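Local coordinates for protein aerobactin synthase IucA (Klebsiella pneumoniae subsp. pneumoniae, PDB 5JM8) that binds ATP and magnesium and, as an NIS synthetase, probably uses them to activate a carboxylate for ligation during assembly of the siderophore aerobactin, at residues L425-I431 / Y485-S490; P178-V184 / I249-A255. One frame throughout, in Å; residues are numbered along the deposited sequence.

Contact 1: residues L425-I431 / Y485-S490; sequences LAHQQNI and YLLVNS. With MG (magnesium ion), chain J; ATP (adenosine-5'-triphosphate), chain I.
Y485 turns the edge of its ring onto the face of the H427 imidazole, offset edge-to-face, centroids 4.6 Å apart, planes at 83°. Both are m at chi1, with H427 NE2 3.0 Å from Y485 CE1. On the opposite face of H427 sits ATP O2A, 3.0 Å from H427 CE1. L425-I431 is a loop entering a strand at I431. Y485-V488 is helical; a wider pi-type turn runs to S490, and N489 (phi/psi -90/50°) centres an inverse gamma turn. Nearest CA pairs are A426-L486 (5.6 Å), H427-Y485 (5.2 Å) and Q428-S490 (4.7 Å). Loop and helix line part of the ATP-magnesium pocket. N489 reads the adenine edge: N489 ND2 donates to ATP N1 (3.0 Å), ATP N6 to N489 OD1 (3.3 Å). Magnesium binds Q429 OE1 (2.3 Å), N430 OD1 (2.0 Å) and ATP O3A (2.5 Å); D447 also binds it. N430 ND2 donates to L425 O (3.2 Å). Away from the ligand, L486 CD1 meets A426 CB at 4.1 Å and I431 CD1 at 4.4 Å.

Contact 2: residues P178-V184 / I249-A255; sequences PLRWFAV and IKDLGEA
L252, chi1 m, fills the hollow beside W181 and A183: its CB is 4.3 Å from W181 CB and its CD1 4.1 Å from A183 CB. I249 packs against F182 and V184 together, with I249 CG2 4.0 Å from F182 CD2 and I249 CG1 4.2 Å from V184 CG2; helix 238-246 also touches I249. P178 wedges against the other end, its CB 3.5 Å from A255 O and its CG 4.2 Å from E254 CB. W181, also m, lays its indole beside A255, and W181 NE1 donates to A255 O (3.0 Å). These fittings join edge strand 249-255 to central strand 177-185 of a three-stranded antiparallel sheet. Their axes approach to 4.6 Å at 153°. V184-I249 and F182-D251 are non-hydrogen-bonded pairs. Between them A183 N to K250 O and K250 N to A183 O are both 2.8 Å. A classic beta bulge follows, L252 and G253 both opposite W181: L252 N donates to W181 O and W181 N to G253 O, each 2.9 Å. G253 has phi/psi 83/-165°, where a CB would jam against the preceding carbonyl. In an Asx turn G253 N donates to D251 OD1 (3.0 Å). The chain turns a corner at E254, and A255 N donates to L179 O (3.0 Å). Extended R180 reaches over G253 to a salt bridge with D251, though their end atoms are modelled too close.

Contact 2 comes first along the chain and closes before contact 1 opens. Their centres are 36 Å apart and their nearest atoms about 17 Å, so they do not touch. Contact 1 lies near the middle of the chain, its centre 8 Å from the chain centre, and supplies five residues of the ATP pocket. Contact 2 is peripheral, 29 Å from the chain centre, in a small sheet packed against helices 228-235 and 238-246. Its L179 side chain is still about 13 Å from ATP. Contact 2 belongs to the IucA/IucC part of the protein and contact 1 to the FhuF-like part. The ATP site draws on both: K278, S264, R266 and R349 also bind the nucleotide.

Contact 1: residues L425-I431 / Y485-S490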
loop_
_atom_site.group_PDB
_atom_site.type_symbol
_atom_site.label_atom_id
_atom_site.label_comp_id
_atom_site.label_asym_id
_atom_site.label_seq_id
_atom_site.Cartn_x
_atom_site.Cartn_y
_atom_site.Cartn_z
ATOM N N LEU A 425 -21.262 -11.641 -27.087
ATOM C CA LEU A 425 -22.549 -11.198 -26.564
ATOM C C LEU A 425 -22.359 -10.536 -25.209
ATOM O O LEU A 425 -22.400 -11.193 -24.169
ATOM C CB LEU A 425 -23.518 -12.374 -26.452
ATOM C CG LEU A 425 -23.807 -13.092 -27.771
ATOM C CD1 LEU A 425 -24.607 -14.360 -27.528
ATOM C CD2 LEU A 425 -24.539 -12.172 -28.742
ATOM N N ALA A 426 -22.159 -9.226 -25.233
ATOM C CA ALA A 426 -21.783 -8.488 -24.040
ATOM C C ALA A 426 -22.982 -8.047 -23.211
ATOM O O ALA A 426 -23.622 -7.042 -23.520
ATOM C CB ALA A 426 -20.957 -7.287 -24.429
ATOM N N HIS A 427 -23.272 -8.795 -22.150
ATOM C CA HIS A 427 -24.232 -8.353 -21.147
ATOM C C HIS A 427 -23.763 -7.059 -20.516
ATOM O O HIS A 427 -22.648 -6.598 -20.744
ATOM C CB HIS A 427 -24.414 -9.384 -20.027
ATOM C CG HIS A 427 -25.078 -10.652 -20.450
ATOM N ND1 HIS A 427 -24.374 -11.782 -20.805
ATOM C CD2 HIS A 427 -26.387 -10.979 -20.549
ATOM C CE1 HIS A 427 -25.221 -12.747 -21.114
ATOM N NE2 HIS A 427 -26.449 -12.287 -20.964
ATOM N N GLN A 428 -24.626 -6.491 -19.691
ATOM C CA GLN A 428 -24.229 -5.446 -18.769
ATOM C C GLN A 428 -23.354 -6.036 -17.665
ATOM O O GLN A 428 -22.702 -5.313 -16.909
ATOM C CB GLN A 428 -25.464 -4.799 -18.173
ATOM C CG GLN A 428 -25.251 -3.416 -17.671
ATOM C CD GLN A 428 -26.514 -2.821 -17.093
ATOM O OE1 GLN A 428 -26.461 -1.805 -16.410
ATOM N NE2 GLN A 428 -27.658 -3.445 -17.367
ATOM N N GLN A 429 -23.364 -7.363 -17.575
ATOM C CA GLN A 429 -22.595 -8.092 -16.575
ATOM C C GLN A 429 -21.312 -8.690 -17.168
ATOM O O GLN A 429 -20.405 -9.071 -16.429
ATOM C CB GLN A 429 -23.464 -9.192 -15.955
ATOM C CG GLN A 429 -22.822 -9.926 -14.780
ATOM C CD GLN A 429 -22.198 -11.258 -15.158
ATOM O OE1 GLN A 429 -22.357 -11.746 -16.277
ATOM N NE2 GLN A 429 -21.486 -11.858 -14.212
ATOM N N ASN A 430 -21.241 -8.771 -18.496
ATOM C CA ASN A 430 -20.034 -9.240 -19.176
ATOM C C ASN A 430 -19.117 -8.085 -19.553
ATOM O O ASN A 430 -18.000 -8.301 -20.017
ATOM C CB ASN A 430 -20.397 -10.029 -20.432
ATOM C CG ASN A 430 -21.069 -11.344 -20.118
ATOM O OD1 ASN A 430 -21.052 -11.808 -18.979
ATOM N ND2 ASN A 430 -21.660 -11.961 -21.133
ATOM N N ILE A 431 -19.601 -6.864 -19.354
ATOM C CA ILE A 431 -18.835 -5.667 -19.670
ATOM C C ILE A 431 -18.150 -5.089 -18.437
ATOM O O ILE A 431 -18.815 -4.591 -17.525
ATOM C CB ILE A 431 -19.737 -4.584 -20.290
ATOM C CG1 ILE A 431 -20.192 -5.017 -21.681
ATOM C CG2 ILE A 431 -18.994 -3.255 -20.387
ATOM C CD1 ILE A 431 -21.365 -4.222 -22.225
ATOM N N TYR A 485 -28.432 -7.630 -26.275
ATOM C CA TYR A 485 -27.444 -7.614 -25.207
ATOM C C TYR A 485 -26.668 -6.303 -25.148
ATOM O O TYR A 485 -26.433 -5.770 -24.065
ATOM C CB TYR A 485 -26.465 -8.777 -25.375
ATOM C CG TYR A 485 -27.076 -10.137 -25.120
ATOM C CD1 TYR A 485 -27.268 -10.604 -23.828
ATOM C CD2 TYR A 485 -27.454 -10.957 -26.172
ATOM C CE1 TYR A 485 -27.828 -11.847 -23.595
ATOM C CE2 TYR A 485 -28.011 -12.202 -25.947
ATOM C CZ TYR A 485 -28.194 -12.641 -24.658
ATOM O OH TYR A 485 -28.747 -13.879 -24.429
ATOM N N LEU A 486 -26.288 -5.778 -26.309
ATOM C CA LEU A 486 -25.284 -4.719 -26.364
ATOM C C LEU A 486 -25.858 -3.301 -26.383
ATOM O O LEU A 486 -25.136 -2.346 -26.098
ATOM C CB LEU A 486 -24.390 -4.927 -27.589
ATOM C CG LEU A 486 -23.175 -4.003 -27.733
ATOM C CD1 LEU A 486 -22.329 -3.971 -26.468
ATOM C CD2 LEU A 486 -22.331 -4.433 -28.919
ATOM N N LEU A 487 -27.142 -3.159 -26.704
ATOM C CA LEU A 487 -27.780 -1.844 -26.714
ATOM C C LEU A 487 -28.925 -1.759 -25.713
ATOM O O LEU A 487 -29.011 -0.801 -24.947
ATOM C CB LEU A 487 -28.294 -1.504 -28.114
ATOM C CG LEU A 487 -27.209 -1.146 -29.129
ATOM C CD1 LEU A 487 -27.752 -1.241 -30.533
ATOM C CD2 LEU A 487 -26.655 0.246 -28.859
ATOM N N VAL A 488 -29.810 -2.752 -25.728
ATOM C CA VAL A 488 -30.936 -2.769 -24.803
ATOM C C VAL A 488 -30.449 -3.104 -23.400
ATOM O O VAL A 488 -30.609 -2.310 -22.474
ATOM C CB VAL A 488 -32.018 -3.786 -25.229
ATOM C CG1 VAL A 488 -33.163 -3.818 -24.218
ATOM C CG2 VAL A 488 -32.546 -3.456 -26.614
ATOM N N ASN A 489 -29.851 -4.281 -23.249
ATOM C CA ASN A 489 -29.380 -4.734 -21.945
ATOM C C ASN A 489 -27.935 -4.305 -21.691
ATOM O O ASN A 489 -27.092 -5.114 -21.302
ATOM C CB ASN A 489 -29.508 -6.259 -21.834
ATOM C CG ASN A 489 -29.299 -6.759 -20.417
ATOM O OD1 ASN A 489 -29.421 -5.998 -19.460
ATOM N ND2 ASN A 489 -28.983 -8.040 -20.277
ATOM N N SER A 490 -27.658 -3.022 -21.911
ATOM C CA SER A 490 -26.318 -2.480 -21.710
ATOM C C SER A 490 -26.295 -0.968 -21.868
ATOM O O SER A 490 -26.266 -0.226 -20.886
ATOM C CB SER A 490 -25.329 -3.106 -22.696
ATOM O OG SER A 490 -24.658 -4.210 -22.118
HETATM MG MG MG J . -21.752 -13.287 -17.859
HETATM P PG ATP I . -19.649 -15.277 -15.608
HETATM O O1G ATP I . -18.933 -15.514 -14.302
HETATM O O2G ATP I . -19.608 -13.839 -16.067
HETATM O O3G ATP I . -19.286 -16.261 -16.694
HETATM P PB ATP I . -22.303 -16.360 -16.096
HETATM O O1B ATP I . -23.239 -17.009 -15.106
HETATM O O2B ATP I . -21.622 -17.210 -17.145
HETATM O O3B ATP I . -21.215 -15.499 -15.259
HETATM P PA ATP I . -24.544 -15.275 -17.512
HETATM O O1A ATP I . -24.768 -16.711 -17.914
HETATM O O2A ATP I . -24.634 -14.184 -18.551
HETATM O O3A ATP I . -23.091 -15.156 -16.827
HETATM O "O5'" ATP I . -25.533 -14.871 -16.312
HETATM C "C5'" ATP I . -25.438 -13.550 -15.790
HETATM C "C4'" ATP I . -25.793 -13.499 -14.311
HETATM O "O4'" ATP I . -25.732 -12.135 -13.888
HETATM C "C3'" ATP I . -27.193 -14.009 -14.008
HETATM O "O3'" ATP I . -27.137 -14.960 -12.937
HETATM C "C2'" ATP I . -28.000 -12.785 -13.614
HETATM O "O2'" ATP I . -28.835 -13.038 -12.486
HETATM C "C1'" ATP I . -26.959 -11.732 -13.276
HETATM N N9 ATP I . -27.341 -10.395 -13.785
HETATM C C8 ATP I . -27.510 -9.314 -13.006
HETATM N N7 ATP I . -27.859 -8.235 -13.751
HETATM C C5 ATP I . -27.913 -8.632 -15.034
HETATM C C6 ATP I . -28.217 -7.988 -16.328
HETATM N N6 ATP I . -28.538 -6.673 -16.360
HETATM N N1 ATP I . -28.164 -8.754 -17.442
HETATM C C2 ATP I . -27.844 -10.061 -17.396
HETATM N N3 ATP I . -27.556 -10.705 -16.250
HETATM C C4 ATP I . -27.573 -10.060 -15.056
#

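Contact 2: residues P178-V184 / I249-A255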
loop_
_atom_site.group_PDB
_atom_site.type_symbol
_atom_site.label_atom_id
_atom_site.label_comp_id
_atom_site.label_asym_id
_atom_site.label_seq_id
_atom_site.Cartn_x
_atom_site.Cartn_y
_atom_site.Cartn_z
ATOM N N PRO A 178 -12.399 -19.333 1.745
ATOM C CA PRO A 178 -11.351 -20.082 1.050
ATOM C C PRO A 178 -11.949 -21.265 0.295
ATOM O O PRO A 178 -13.036 -21.720 0.652
ATOM C CB PRO A 178 -10.442 -20.541 2.187
ATOM C CG PRO A 178 -11.368 -20.713 3.335
ATOM C CD PRO A 178 -12.440 -19.659 3.182
ATOM N N LEU A 179 -11.257 -21.751 -0.730
ATOM C CA LEU A 179 -11.759 -22.872 -1.516
ATOM C C LEU A 179 -11.713 -24.172 -0.732
ATOM O O LEU A 179 -10.994 -24.285 0.258
ATOM C CB LEU A 179 -10.950 -23.039 -2.804
ATOM C CG LEU A 179 -11.014 -21.908 -3.826
ATOM C CD1 LEU A 179 -10.177 -22.270 -5.040
ATOM C CD2 LEU A 179 -12.451 -21.623 -4.225
ATOM N N ARG A 180 -12.493 -25.147 -1.187
ATOM C CA ARG A 180 -12.383 -26.514 -0.708
ATOM C C ARG A 180 -11.424 -27.246 -1.635
ATOM O O ARG A 180 -11.355 -26.931 -2.822
ATOM C CB ARG A 180 -13.749 -27.194 -0.677
ATOM C CG ARG A 180 -13.741 -28.586 -0.081
ATOM C CD ARG A 180 -15.153 -29.123 0.015
ATOM N NE ARG A 180 -15.214 -30.432 0.658
ATOM C CZ ARG A 180 -15.270 -30.619 1.971
ATOM N NH1 ARG A 180 -15.263 -29.584 2.802
ATOM N NH2 ARG A 180 -15.331 -31.850 2.457
ATOM N N TRP A 181 -10.686 -28.214 -1.100
ATOM C CA TRP A 181 -9.626 -28.867 -1.865
ATOM C C TRP A 181 -9.635 -30.386 -1.726
ATOM O O TRP A 181 -9.762 -30.915 -0.622
ATOM C CB TRP A 181 -8.265 -28.328 -1.425
ATOM C CG TRP A 181 -8.069 -26.864 -1.698
ATOM C CD1 TRP A 181 -8.398 -25.824 -0.876
ATOM C CD2 TRP A 181 -7.490 -26.280 -2.870
ATOM N NE1 TRP A 181 -8.060 -24.630 -1.466
ATOM C CE2 TRP A 181 -7.502 -24.883 -2.692
ATOM C CE3 TRP A 181 -6.963 -26.804 -4.055
ATOM C CZ2 TRP A 181 -7.007 -24.005 -3.652
ATOM C CZ3 TRP A 181 -6.474 -25.931 -5.006
ATOM C CH2 TRP A 181 -6.498 -24.548 -4.800
ATOM N N PHE A 182 -9.501 -31.073 -2.860
ATOM C CA PHE A 182 -9.338 -32.524 -2.887
ATOM C C PHE A 182 -7.967 -32.900 -3.426
ATOM O O PHE A 182 -7.506 -32.329 -4.416
ATOM C CB PHE A 182 -10.402 -33.194 -3.764
ATOM C CG PHE A 182 -11.802 -33.127 -3.215
ATOM C CD1 PHE A 182 -12.065 -32.623 -1.950
ATOM C CD2 PHE A 182 -12.861 -33.586 -3.977
ATOM C CE1 PHE A 182 -13.358 -32.572 -1.465
ATOM C CE2 PHE A 182 -14.154 -33.536 -3.498
ATOM C CZ PHE A 182 -14.403 -33.031 -2.241
ATOM N N ALA A 183 -7.320 -33.865 -2.782
ATOM C CA ALA A 183 -6.171 -34.529 -3.384
ATOM C C ALA A 183 -6.711 -35.661 -4.247
ATOM O O ALA A 183 -7.396 -36.553 -3.746
ATOM C CB ALA A 183 -5.215 -35.047 -2.329
ATOM N N VAL A 184 -6.417 -35.605 -5.542
ATOM C CA VAL A 184 -7.023 -36.509 -6.513
ATOM C C VAL A 184 -5.978 -37.178 -7.400
ATOM O O VAL A 184 -5.065 -36.518 -7.898
ATOM C CB VAL A 184 -8.026 -35.757 -7.413
ATOM C CG1 VAL A 184 -8.702 -36.713 -8.386
ATOM C CG2 VAL A 184 -9.061 -35.031 -6.570
ATOM N N ILE A 249 -9.389 -40.276 -4.064
ATOM C CA ILE A 249 -9.750 -38.940 -3.602
ATOM C C ILE A 249 -9.546 -38.814 -2.098
ATOM O O ILE A 249 -9.997 -39.662 -1.325
ATOM C CB ILE A 249 -11.215 -38.590 -3.943
ATOM C CG1 ILE A 249 -11.360 -38.377 -5.453
ATOM C CG2 ILE A 249 -11.660 -37.326 -3.187
ATOM C CD1 ILE A 249 -12.773 -38.042 -5.915
ATOM N N LYS A 250 -8.869 -37.742 -1.694
ATOM C CA LYS A 250 -8.748 -37.383 -0.288
ATOM C C LYS A 250 -9.309 -35.982 -0.080
ATOM O O LYS A 250 -8.942 -35.044 -0.787
ATOM C CB LYS A 250 -7.292 -37.453 0.180
ATOM C CG LYS A 250 -7.097 -37.076 1.644
ATOM C CD LYS A 250 -5.639 -37.149 2.062
ATOM C CE LYS A 250 -5.467 -36.773 3.528
ATOM N NZ LYS A 250 -4.042 -36.809 3.958
ATOM N N ASP A 251 -10.202 -35.853 0.891
ATOM C CA ASP A 251 -10.824 -34.576 1.208
ATOM C C ASP A 251 -9.951 -33.763 2.166
ATOM O O ASP A 251 -9.845 -34.089 3.348
ATOM C CB ASP A 251 -12.206 -34.813 1.819
ATOM C CG ASP A 251 -12.986 -33.532 2.025
ATOM O OD1 ASP A 251 -12.444 -32.438 1.763
ATOM O OD2 ASP A 251 -14.153 -33.622 2.459
ATOM N N LEU A 252 -9.345 -32.696 1.651
ATOM C CA LEU A 252 -8.423 -31.881 2.437
ATOM C C LEU A 252 -9.140 -30.752 3.172
ATOM O O LEU A 252 -8.557 -30.091 4.032
ATOM C CB LEU A 252 -7.329 -31.302 1.535
ATOM C CG LEU A 252 -6.463 -32.325 0.794
ATOM C CD1 LEU A 252 -5.444 -31.628 -0.094
ATOM C CD2 LEU A 252 -5.759 -33.258 1.770
ATOM N N GLY A 253 -10.405 -30.531 2.831
ATOM C CA GLY A 253 -11.190 -29.489 3.467
ATOM C C GLY A 253 -10.956 -28.121 2.852
ATOM O O GLY A 253 -10.395 -28.006 1.760
ATOM N N GLU A 254 -11.392 -27.083 3.562
ATOM C CA GLU A 254 -11.199 -25.708 3.114
ATOM C C GLU A 254 -9.827 -25.188 3.519
ATOM O O GLU A 254 -9.326 -25.514 4.595
ATOM C CB GLU A 254 -12.283 -24.800 3.689
ATOM C CG GLU A 254 -13.690 -25.189 3.288
ATOM C CD GLU A 254 -14.738 -24.305 3.929
ATOM O OE1 GLU A 254 -14.363 -23.417 4.726
ATOM O OE2 GLU A 254 -15.937 -24.498 3.637
ATOM N N ALA A 255 -9.229 -24.370 2.658
ATOM C CA ALA A 255 -7.903 -23.828 2.924
ATOM C C ALA A 255 -7.533 -22.726 1.945
ATOM O O ALA A 255 -8.003 -22.703 0.807
ATOM C CB ALA A 255 -6.860 -24.937 2.866
HETATM O O HOH W 1 -8.784 -20.731 -1.317
HETATM O O HOH W 2 -16.436 -26.514 2.356
#